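Local coordinates for beta subunit of photoactivated adenylyl cyclase (Beggiatoa sp. PS, PDB 5M27), which probably makes cyclic AMP from ATP in a class III cyclase domain that a flavin-binding BLUF domain switches on in blue light, at residues L151-I156 with Y253-E258; I156-I161 with V278-E283; I161-T166 with Q340-I345; N181-I186 with D204-S209. All coordinates share one frame; numbering follows the deposited sequence.

Contact 1 of 4, residues L151-I156 with Y253-E258; sequences LVEKII and YGHVIE
With CG anti to the backbone N (chi1 173°), Tyr-253 lays its ring along the facing strand, and Glu-153, whose CG is anti to its own carbonyl carbon (chi1 -60°), runs between that ring and the ring of His-255. Tyr-253 CD1 lies 3.7 Å from Ile-155 CG1, the two side chains at about a right angle; the tyrosine hydroxyl stands 3.6 Å from Glu-153 CB. Glu-153 and His-255 run side by side, CG against ND1, with carboxylate and imidazole planes 79° apart, and Leu-151 CD1 reaches His-255 CB at 3.6 Å. Glu-153 OE1 is salt-bridged to Lys-212. This is the antiparallel pairing of strands 150-161 and 247-258 in the central sheet of the cyclase domain. Val-152 and Val-256 form a hydrogen-bonded pair joined by two almost straight bonds, N to O 2.8 Å from Val-152 to Val-256 and 2.9 Å in return; Lys-154 and Gly-254 form the next. Between them Glu-153 and His-255 are a non-hydrogen-bonded pair. On the face of Val-152, Lys-154 and Val-256, Lys-154 CG packs on Val-256 CG2 (3.8 Å). The lysine is bent at chi2, and its NZ stays 4.1 Å from Glu-258 OE1, beyond a salt bridge.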
# COMPACT_ATOMS: atom_id res chain seq x y z
N LEU B 151 -14.84 -0.00 14.18
CA LEU B 151 -15.89 0.85 13.63
C LEU B 151 -15.65 2.27 14.13
O LEU B 151 -15.61 2.50 15.34
CB LEU B 151 -17.25 0.33 14.08
CG LEU B 151 -18.52 0.77 13.37
CD1 LEU B 151 -18.79 2.26 13.65
CD2 LEU B 151 -18.48 0.45 11.91
N VAL B 152 -15.51 3.22 13.20
CA VAL B 152 -15.27 4.61 13.56
C VAL B 152 -16.20 5.49 12.74
O VAL B 152 -16.61 5.12 11.63
CB VAL B 152 -13.80 5.03 13.34
CG1 VAL B 152 -12.88 4.25 14.29
CG2 VAL B 152 -13.39 4.79 11.91
N GLU B 153 -16.52 6.66 13.28
CA GLU B 153 -17.31 7.65 12.57
C GLU B 153 -16.37 8.56 11.77
O GLU B 153 -15.48 9.19 12.35
CB GLU B 153 -18.15 8.43 13.57
CG GLU B 153 -19.11 7.55 14.36
CD GLU B 153 -19.60 8.18 15.65
OE1 GLU B 153 -18.83 8.24 16.64
OE2 GLU B 153 -20.75 8.64 15.67
N LYS B 154 -16.56 8.62 10.45
CA LYS B 154 -15.62 9.34 9.61
C LYS B 154 -16.34 10.18 8.58
O LYS B 154 -17.42 9.84 8.07
CB LYS B 154 -14.65 8.41 8.86
CG LYS B 154 -13.61 7.74 9.70
CD LYS B 154 -12.52 8.71 10.14
CE LYS B 154 -11.24 7.93 10.53
NZ LYS B 154 -10.25 8.85 11.16
N ILE B 155 -15.72 11.29 8.23
CA ILE B 155 -16.12 12.02 7.05
C ILE B 155 -15.22 11.52 5.93
O ILE B 155 -13.99 11.53 6.08
CB ILE B 155 -16.00 13.54 7.25
CG1 ILE B 155 -17.15 14.02 8.13
CG2 ILE B 155 -15.95 14.28 5.90
CD1 ILE B 155 -16.96 15.40 8.71
N ILE B 156 -15.81 11.04 4.85
CA ILE B 156 -15.04 10.57 3.70
C ILE B 156 -14.94 11.69 2.66
O ILE B 156 -15.94 12.36 2.35
CB ILE B 156 -15.66 9.30 3.10
CG1 ILE B 156 -15.81 8.24 4.21
CG2 ILE B 156 -14.82 8.79 1.89
CD1 ILE B 156 -14.48 7.89 4.91
N TYR B 253 -20.59 11.20 5.34
CA TYR B 253 -20.38 10.93 6.75
C TYR B 253 -21.09 9.63 7.11
O TYR B 253 -22.29 9.49 6.85
CB TYR B 253 -20.90 12.08 7.63
CG TYR B 253 -20.84 11.78 9.12
CD1 TYR B 253 -19.63 11.79 9.80
CD2 TYR B 253 -22.00 11.49 9.85
CE1 TYR B 253 -19.56 11.52 11.17
CE2 TYR B 253 -21.93 11.20 11.21
CZ TYR B 253 -20.71 11.22 11.86
OH TYR B 253 -20.65 10.95 13.21
N GLY B 254 -20.37 8.74 7.77
CA GLY B 254 -21.00 7.50 8.21
C GLY B 254 -20.05 6.65 9.02
O GLY B 254 -18.86 6.98 9.19
N HIS B 255 -20.61 5.57 9.56
CA HIS B 255 -19.83 4.53 10.20
C HIS B 255 -19.01 3.79 9.15
O HIS B 255 -19.56 3.34 8.14
CB HIS B 255 -20.75 3.52 10.90
CG HIS B 255 -21.64 4.11 11.94
ND1 HIS B 255 -21.59 5.43 12.32
CD2 HIS B 255 -22.61 3.54 12.70
CE1 HIS B 255 -22.49 5.65 13.27
NE2 HIS B 255 -23.11 4.52 13.52
N VAL B 256 -17.71 3.65 9.39
CA VAL B 256 -16.87 2.82 8.53
C VAL B 256 -15.98 1.97 9.41
O VAL B 256 -15.59 2.36 10.51
CB VAL B 256 -16.00 3.63 7.55
CG1 VAL B 256 -16.87 4.44 6.60
CG2 VAL B 256 -14.99 4.51 8.33
N ILE B 257 -15.66 0.79 8.90
CA ILE B 257 -14.70 -0.09 9.54
C ILE B 257 -13.32 0.24 9.01
O ILE B 257 -13.07 0.13 7.81
CB ILE B 257 -15.05 -1.56 9.28
CG1 ILE B 257 -16.49 -1.84 9.72
CG2 ILE B 257 -14.03 -2.47 9.95
CD1 ILE B 257 -16.97 -3.18 9.18
N GLU B 258 -12.43 0.61 9.91
CA GLU B 258 -11.09 1.04 9.55
C GLU B 258 -10.10 -0.00 10.06
O GLU B 258 -10.09 -0.32 11.25
CB GLU B 258 -10.80 2.42 10.14
CG GLU B 258 -9.36 2.83 10.12
CD GLU B 258 -9.21 4.32 10.37
OE1 GLU B 258 -9.59 4.80 11.46
OE2 GLU B 258 -8.74 5.03 9.45

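Contact 2 of 4, residues I156-I161 with V278-E283. With CA (calcium ion), chain L.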
# COMPACT_ATOMS: atom_id res chain seq x y z
N ILE B 156 -15.81 11.04 4.85
CA ILE B 156 -15.04 10.57 3.70
C ILE B 156 -14.94 11.69 2.66
O ILE B 156 -15.94 12.36 2.35
CB ILE B 156 -15.66 9.30 3.10
CG1 ILE B 156 -15.81 8.24 4.21
CG2 ILE B 156 -14.82 8.79 1.89
CD1 ILE B 156 -14.48 7.89 4.91
N PHE B 157 -13.74 11.89 2.14
CA PHE B 157 -13.43 12.91 1.13
C PHE B 157 -13.04 12.18 -0.14
O PHE B 157 -12.20 11.27 -0.10
CB PHE B 157 -12.29 13.81 1.62
CG PHE B 157 -11.69 14.76 0.57
CD1 PHE B 157 -10.81 14.29 -0.41
CD2 PHE B 157 -11.87 16.13 0.70
CE1 PHE B 157 -10.24 15.17 -1.34
CE2 PHE B 157 -11.28 17.04 -0.24
CZ PHE B 157 -10.47 16.55 -1.24
N PHE B 158 -13.67 12.56 -1.26
CA PHE B 158 -13.29 12.09 -2.59
C PHE B 158 -13.17 13.29 -3.53
O PHE B 158 -14.08 14.12 -3.60
CB PHE B 158 -14.31 11.12 -3.18
CG PHE B 158 -13.92 9.69 -3.05
CD1 PHE B 158 -12.92 9.18 -3.83
CD2 PHE B 158 -14.56 8.85 -2.15
CE1 PHE B 158 -12.54 7.87 -3.72
CE2 PHE B 158 -14.20 7.52 -2.04
CZ PHE B 158 -13.18 7.03 -2.83
N SER B 159 -12.07 13.35 -4.27
CA SER B 159 -11.89 14.37 -5.31
C SER B 159 -11.21 13.74 -6.51
O SER B 159 -10.47 12.75 -6.38
CB SER B 159 -11.07 15.58 -4.82
OG SER B 159 -9.69 15.29 -4.68
N ASP B 160 -11.48 14.29 -7.70
CA ASP B 160 -10.74 13.83 -8.86
C ASP B 160 -10.73 14.93 -9.92
O ASP B 160 -11.42 15.94 -9.82
CB ASP B 160 -11.30 12.50 -9.40
CG ASP B 160 -12.40 12.67 -10.42
OD1 ASP B 160 -13.20 13.60 -10.28
OD2 ASP B 160 -12.50 11.84 -11.35
N ILE B 161 -9.94 14.69 -10.95
CA ILE B 161 -9.64 15.71 -11.95
C ILE B 161 -10.76 15.73 -12.99
O ILE B 161 -11.19 14.67 -13.46
CB ILE B 161 -8.28 15.43 -12.59
CG1 ILE B 161 -7.19 15.53 -11.51
CG2 ILE B 161 -8.01 16.39 -13.76
CD1 ILE B 161 -5.78 15.15 -12.00
N VAL B 278 -20.78 6.66 -1.34
CA VAL B 278 -21.59 7.87 -1.50
C VAL B 278 -20.72 9.07 -1.82
O VAL B 278 -21.04 9.88 -2.68
CB VAL B 278 -22.45 8.12 -0.24
CG1 VAL B 278 -23.16 9.47 -0.35
CG2 VAL B 278 -23.46 6.99 -0.02
N ALA B 279 -19.58 9.20 -1.12
CA ALA B 279 -18.70 10.34 -1.34
C ALA B 279 -18.14 10.31 -2.75
O ALA B 279 -18.10 11.34 -3.44
CB ALA B 279 -17.58 10.33 -0.29
N ALA B 280 -17.77 9.12 -3.23
CA ALA B 280 -17.37 8.96 -4.62
C ALA B 280 -18.49 9.36 -5.57
O ALA B 280 -18.27 10.07 -6.55
CB ALA B 280 -16.93 7.52 -4.87
N ARG B 281 -19.71 8.89 -5.31
CA ARG B 281 -20.82 9.22 -6.20
C ARG B 281 -21.15 10.72 -6.15
O ARG B 281 -21.49 11.31 -7.18
CB ARG B 281 -22.06 8.38 -5.88
CG ARG B 281 -21.91 6.85 -5.94
CD ARG B 281 -20.98 6.36 -7.03
NE ARG B 281 -21.33 6.82 -8.37
CZ ARG B 281 -20.42 7.16 -9.29
NH1 ARG B 281 -19.13 7.10 -8.98
NH2 ARG B 281 -20.80 7.57 -10.49
N LEU B 282 -21.07 11.35 -4.98
CA LEU B 282 -21.30 12.79 -4.90
C LEU B 282 -20.20 13.57 -5.63
O LEU B 282 -20.46 14.63 -6.21
CB LEU B 282 -21.38 13.24 -3.44
CG LEU B 282 -22.62 12.75 -2.67
CD1 LEU B 282 -22.59 13.26 -1.23
CD2 LEU B 282 -23.88 13.22 -3.35
N GLU B 283 -18.97 13.07 -5.58
CA GLU B 283 -17.90 13.64 -6.38
C GLU B 283 -18.26 13.64 -7.86
O GLU B 283 -18.19 14.68 -8.54
CB GLU B 283 -16.60 12.86 -6.13
CG GLU B 283 -15.32 13.56 -6.59
CD GLU B 283 -15.13 13.51 -8.09
OE1 GLU B 283 -15.42 12.47 -8.73
OE2 GLU B 283 -14.67 14.54 -8.65
CA CA L . -11.59 12.13 -13.74
O HOH W 1 -15.46 11.58 -11.01
O HOH W 2 -10.69 9.67 -14.16
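The metal-binding end of strand 150-161 in the class III cyclase domain meets helix 274-285 here, and Asp-160 stands where strand and ion come together. Asp-160 OD2 binds the calcium ion at 2.6 Å, as does the carbonyl oxygen of Ile-161, also at 2.6 Å; a water and Asp-204 supply the other ligands. This arrangement is consistent with the two-aspartate metal site of class III cyclases. Glu-283 comes from the helix with CG anti to its backbone N (chi1 -164°), which places CG 3.3 Å from Phe-158 O; a bend at chi2 then swings the carboxylate toward that of Asp-160. The separation of these two acid groups in the model is doubtful, so little can be read from it. Arg-287 makes a salt bridge to Asp-160 OD1, the carboxylate oxygen that does not bind the ion.

Further back along the strand the packing is apolar. The methyl of Ala-280 sits over one face of the Phe-158 ring, a CH-pi contact with CB 4.0 Å from the ring centroid and 16° off the normal. Ala-279 CB lies at the edge of the same ring, 3.8 Å from Phe-158 CD2, and also meets Ile-156 CG2. Small residues on the helix let its axis approach the strand to 7.3 Å, the two running 35° apart. Helix 274-285 thus lies on one side of the sheet, where Ala-279 also touches Ser-252 of strand 247-258, while Phe-157 and Ile-161 point away from it to helix 173-193.

Contact 3 of 4, residues I161-T166 with Q340-I345; sequences ILAFST and QITQLI. With CA (calcium ion), chain L.
Leu-162 CD2 touches two methyls of the C-terminal helix, 3.8 Å from Ile-341 CG2 and 3.8 Å from Thr-342 CG2, and its side chain crosses both of theirs at about a right angle. Beside it the methyl of Ala-163 lies 4.2 Å from Thr-342 CG2 and 4.2 Å from Ile-345 CD1, and one helical turn further on Thr-166 CG2 meets Ile-345 CG2 at 4.0 Å. The contact is wholly apolar methyl packing, in which Ile-341, Thr-342 and Ile-345 lie on one face of the helix.

The first torsion of Thr-342 separates its two branches. OG1 lies between the backbone N and the carbonyl carbon (chi1 57°) and bonds back to Leu-339 O, while CG2, anti to the carbonyl carbon, is directed at Leu-162. On the other partner a type II turn from Ile-161 to Phe-164 throws Leu-162 and Ala-163 outward. Ala-163, with positive phi (59°), is the N-cap residue of helix 164-170.

The same turn presents Ile-161 O to the calcium ion at 2.6 Å, shared with Asp-160, Asp-204 and a water, so its metal-facing and helix-facing sides lie on one short piece of chain. Phe-164 is turned from the C-terminal helix and packs on Val-180 and Asp-204. In the fold, the turn joins strand 150-161 to helix 164-170; helix 338-348 covers one flank of it, near Tyr-246, and helix 173-193 lies behind, against Ile-161 and Phe-164.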
# COMPACT_ATOMS: atom_id res chain seq x y z
N ILE B 161 -9.94 14.69 -10.95
CA ILE B 161 -9.64 15.71 -11.95
C ILE B 161 -10.76 15.73 -12.99
O ILE B 161 -11.19 14.67 -13.46
CB ILE B 161 -8.28 15.43 -12.59
CG1 ILE B 161 -7.19 15.53 -11.51
CG2 ILE B 161 -8.01 16.39 -13.76
CD1 ILE B 161 -5.78 15.15 -12.00
N LEU B 162 -11.25 16.92 -13.32
CA LEU B 162 -12.26 17.08 -14.35
C LEU B 162 -11.70 16.72 -15.72
O LEU B 162 -10.61 17.16 -16.10
CB LEU B 162 -12.75 18.53 -14.39
CG LEU B 162 -13.80 18.79 -15.47
CD1 LEU B 162 -15.11 18.10 -15.08
CD2 LEU B 162 -13.98 20.30 -15.74
N ALA B 163 -12.47 15.92 -16.47
CA ALA B 163 -12.17 15.58 -17.87
C ALA B 163 -10.82 14.89 -17.98
O ALA B 163 -10.06 15.10 -18.93
CB ALA B 163 -12.24 16.82 -18.77
N PHE B 164 -10.50 14.07 -16.98
CA PHE B 164 -9.18 13.48 -16.94
C PHE B 164 -8.93 12.56 -18.14
O PHE B 164 -7.80 12.48 -18.63
CB PHE B 164 -9.00 12.72 -15.64
CG PHE B 164 -7.66 12.12 -15.50
CD1 PHE B 164 -6.57 12.92 -15.26
CD2 PHE B 164 -7.48 10.75 -15.64
CE1 PHE B 164 -5.32 12.37 -15.13
CE2 PHE B 164 -6.23 10.19 -15.51
CZ PHE B 164 -5.14 11.01 -15.25
N SER B 165 -9.98 11.91 -18.65
CA SER B 165 -9.83 11.08 -19.85
C SER B 165 -9.40 11.90 -21.07
O SER B 165 -8.69 11.39 -21.94
CB SER B 165 -11.13 10.34 -20.13
OG SER B 165 -11.43 9.47 -19.05
N THR B 166 -9.83 13.16 -21.15
CA THR B 166 -9.41 14.01 -22.26
C THR B 166 -7.95 14.42 -22.11
O THR B 166 -7.20 14.46 -23.10
CB THR B 166 -10.33 15.22 -22.36
OG1 THR B 166 -11.65 14.79 -22.73
CG2 THR B 166 -9.82 16.21 -23.38
N GLN B 340 -18.98 23.68 -20.89
CA GLN B 340 -18.15 24.51 -21.75
C GLN B 340 -16.68 24.34 -21.41
O GLN B 340 -15.83 24.31 -22.30
CB GLN B 340 -18.55 25.98 -21.64
CG GLN B 340 -19.90 26.25 -22.25
CD GLN B 340 -20.49 27.57 -21.78
OE1 GLN B 340 -19.83 28.61 -21.82
NE2 GLN B 340 -21.75 27.54 -21.33
N ILE B 341 -16.36 24.21 -20.11
CA ILE B 341 -14.97 24.02 -19.72
C ILE B 341 -14.43 22.71 -20.29
O ILE B 341 -13.32 22.66 -20.81
CB ILE B 341 -14.84 24.08 -18.19
CG1 ILE B 341 -15.03 25.52 -17.70
CG2 ILE B 341 -13.49 23.53 -17.71
CD1 ILE B 341 -14.07 26.55 -18.30
N THR B 342 -15.22 21.64 -20.24
CA THR B 342 -14.74 20.37 -20.76
C THR B 342 -14.56 20.44 -22.27
O THR B 342 -13.58 19.91 -22.81
CB THR B 342 -15.69 19.23 -20.37
OG1 THR B 342 -17.00 19.53 -20.84
CG2 THR B 342 -15.73 19.08 -18.86
N GLN B 343 -15.47 21.11 -22.97
CA GLN B 343 -15.27 21.35 -24.40
C GLN B 343 -14.05 22.24 -24.65
O GLN B 343 -13.28 21.99 -25.59
CB GLN B 343 -16.54 21.97 -25.00
CG GLN B 343 -17.76 21.04 -24.97
CD GLN B 343 -19.03 21.72 -25.48
OE1 GLN B 343 -19.18 22.94 -25.40
NE2 GLN B 343 -19.95 20.92 -26.01
N LEU B 344 -13.86 23.28 -23.84
CA LEU B 344 -12.70 24.15 -24.00
C LEU B 344 -11.41 23.39 -23.76
O LEU B 344 -10.41 23.61 -24.46
CB LEU B 344 -12.81 25.34 -23.05
CG LEU B 344 -11.62 26.21 -22.66
CD1 LEU B 344 -11.14 27.10 -23.80
CD2 LEU B 344 -11.96 27.07 -21.44
N ILE B 345 -11.40 22.50 -22.76
CA ILE B 345 -10.23 21.67 -22.49
C ILE B 345 -9.88 20.83 -23.71
O ILE B 345 -8.71 20.69 -24.07
CB ILE B 345 -10.48 20.78 -21.25
CG1 ILE B 345 -10.40 21.59 -19.95
CG2 ILE B 345 -9.53 19.57 -21.26
CD1 ILE B 345 -10.71 20.77 -18.67
CA CA L . -11.59 12.13 -13.74
O HOH W 2 -10.69 9.67 -14.16

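Contact 4 of 4, residues N181-I186 with D204-S209. With CA (calcium ion), chain L.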
# COMPACT_ATOMS: atom_id res chain seq x y z
N ASN B 181 0.88 14.67 -10.51
CA ASN B 181 1.71 14.83 -9.35
C ASN B 181 1.43 16.16 -8.68
O ASN B 181 1.36 16.22 -7.50
CB ASN B 181 3.19 14.70 -9.67
CG ASN B 181 3.66 13.26 -9.74
OD1 ASN B 181 3.08 12.37 -9.18
ND2 ASN B 181 4.72 13.05 -10.44
N ARG B 182 1.24 17.19 -9.48
CA ARG B 182 0.90 18.49 -8.95
C ARG B 182 -0.46 18.46 -8.24
O ARG B 182 -0.60 18.99 -7.19
CB ARG B 182 0.90 19.56 -10.03
CG ARG B 182 0.89 20.97 -9.47
CD ARG B 182 2.15 21.30 -8.69
NE ARG B 182 2.19 22.69 -8.28
CZ ARG B 182 2.60 23.66 -9.06
NH1 ARG B 182 3.04 23.38 -10.25
NH2 ARG B 182 2.57 24.91 -8.65
N TYR B 183 -1.44 17.80 -8.84
CA TYR B 183 -2.75 17.69 -8.24
C TYR B 183 -2.69 16.94 -6.92
O TYR B 183 -3.17 17.43 -5.93
CB TYR B 183 -3.71 16.98 -9.20
CG TYR B 183 -5.08 16.73 -8.66
CD1 TYR B 183 -5.90 17.77 -8.31
CD2 TYR B 183 -5.53 15.44 -8.46
CE1 TYR B 183 -7.13 17.54 -7.80
CE2 TYR B 183 -6.77 15.20 -7.94
CZ TYR B 183 -7.57 16.26 -7.60
OH TYR B 183 -8.82 16.05 -7.10
N PHE B 184 -2.03 15.80 -6.91
CA PHE B 184 -1.85 15.02 -5.68
C PHE B 184 -1.09 15.80 -4.62
O PHE B 184 -1.40 15.70 -3.42
CB PHE B 184 -1.11 13.70 -5.95
CG PHE B 184 -1.92 12.67 -6.68
CD1 PHE B 184 -3.29 12.82 -6.85
CD2 PHE B 184 -1.30 11.55 -7.21
CE1 PHE B 184 -4.03 11.85 -7.54
CE2 PHE B 184 -2.02 10.60 -7.88
CZ PHE B 184 -3.39 10.75 -8.07
N SER B 185 -0.08 16.57 -5.02
CA SER B 185 0.71 17.31 -4.04
C SER B 185 -0.14 18.37 -3.35
O SER B 185 -0.09 18.51 -2.12
CB SER B 185 1.91 17.97 -4.72
OG SER B 185 2.79 18.54 -3.76
N ILE B 186 -0.93 19.12 -4.13
CA ILE B 186 -1.80 20.15 -3.56
C ILE B 186 -2.83 19.53 -2.63
O ILE B 186 -3.00 19.95 -1.48
CB ILE B 186 -2.47 20.94 -4.70
CG1 ILE B 186 -1.48 21.89 -5.38
CG2 ILE B 186 -3.68 21.69 -4.20
CD1 ILE B 186 -1.88 22.20 -6.85
N ASP B 204 -6.84 8.83 -10.94
CA ASP B 204 -6.69 10.24 -10.63
C ASP B 204 -7.46 10.68 -9.39
O ASP B 204 -7.44 11.88 -9.07
CB ASP B 204 -7.12 11.08 -11.84
CG ASP B 204 -8.57 10.91 -12.17
OD1 ASP B 204 -9.00 9.77 -12.43
OD2 ASP B 204 -9.29 11.93 -12.22
N CYS B 205 -8.11 9.77 -8.66
CA CYS B 205 -8.95 10.14 -7.52
C CYS B 205 -8.16 10.15 -6.22
O CYS B 205 -7.30 9.30 -5.98
CB CYS B 205 -10.16 9.20 -7.38
SG CYS B 205 -11.25 9.16 -8.87
N VAL B 206 -8.48 11.11 -5.36
CA VAL B 206 -7.88 11.21 -4.03
C VAL B 206 -8.98 10.84 -3.03
O VAL B 206 -10.05 11.45 -3.02
CB VAL B 206 -7.32 12.62 -3.77
CG1 VAL B 206 -6.66 12.70 -2.38
CG2 VAL B 206 -6.33 13.03 -4.86
N MET B 207 -8.72 9.81 -2.23
CA MET B 207 -9.62 9.39 -1.16
C MET B 207 -8.98 9.76 0.17
O MET B 207 -7.79 9.52 0.37
CB MET B 207 -9.88 7.88 -1.21
CG MET B 207 -10.86 7.36 -0.18
SD MET B 207 -10.91 5.54 -0.14
CE MET B 207 -11.99 5.24 1.26
N ALA B 208 -9.77 10.35 1.07
CA ALA B 208 -9.26 10.80 2.36
C ALA B 208 -10.37 10.70 3.39
O ALA B 208 -11.53 10.40 3.07
CB ALA B 208 -8.71 12.23 2.27
N SER B 209 -10.02 10.98 4.64
CA SER B 209 -11.01 10.92 5.70
C SER B 209 -10.71 11.99 6.74
O SER B 209 -9.55 12.34 6.97
CB SER B 209 -11.06 9.53 6.36
OG SER B 209 -9.98 9.34 7.29
CA CA L . -11.59 12.13 -13.74
O HOH W 2 -10.69 9.67 -14.16
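Helix 181-186 and strand 205-209 run nearly parallel, 17° apart with their axes 9.8 Å from each other, and meet most closely in backbone terms at Phe-184 and Val-206. Between them Val-206 CG2 lodges against two aromatic rings, 3.6 Å from Phe-184 CD1 and 3.8 Å from Tyr-183 CE2. It meets both obliquely, and the Phe-184 and Val-206 side chains lie alongside each other, pointing opposite ways. Tyr-183 has CG anti to the backbone N (chi1 176°) whereas Phe-184 has CG anti to the carbonyl carbon (chi1 -72°), and these differing torsions bring neighbouring rings from successive helix positions to the same strand residue. Both rings also turn an edge to the carbonyl oxygen of Asp-204, at 3.6 Å from Tyr-183 CE2 and 3.7 Å from Phe-184 CE1. This buried oxygen has no hydrogen-bonding partner in the model, and the ring C-H edges are its neighbours here.

Helix 173-193 packs in this way on the central sheet of the cyclase domain, where strands 197-202 and 205-211 form a beta hairpin. Asp-204 lies in the turn of that hairpin, and its OD2 binds the calcium ion at 2.8 Å, alongside Asp-160. The hydroxyl of Tyr-183 hydrogen-bonds with Ser-159 of strand 150-161 and Thr-247 of strand 247-258. Phe-184 stacks with Phe-201 and packs against Met-261 of the second subunit.

Three contacts follow strand 150-161 from end to end: contact 1 at its start, contact 2 at its metal-bearing end, contact 3 in the turn that leaves it. Contacts 1 and 2 share Ile-156 and contacts 2 and 3 share Ile-161, with centres about 15 and 17 Å apart; contacts 1 and 3 lie about 32 Å from each other. Contact 4, nested in sequence within the loop each of the others closes, brings in strand 205-211 on the same sheet, about 11 Å from contact 2. Contacts 2, 3 and 4 all reach the calcium ion, so helix packing on both sides of the sheet meets the metal site, and all four contacts have residues near the second subunit.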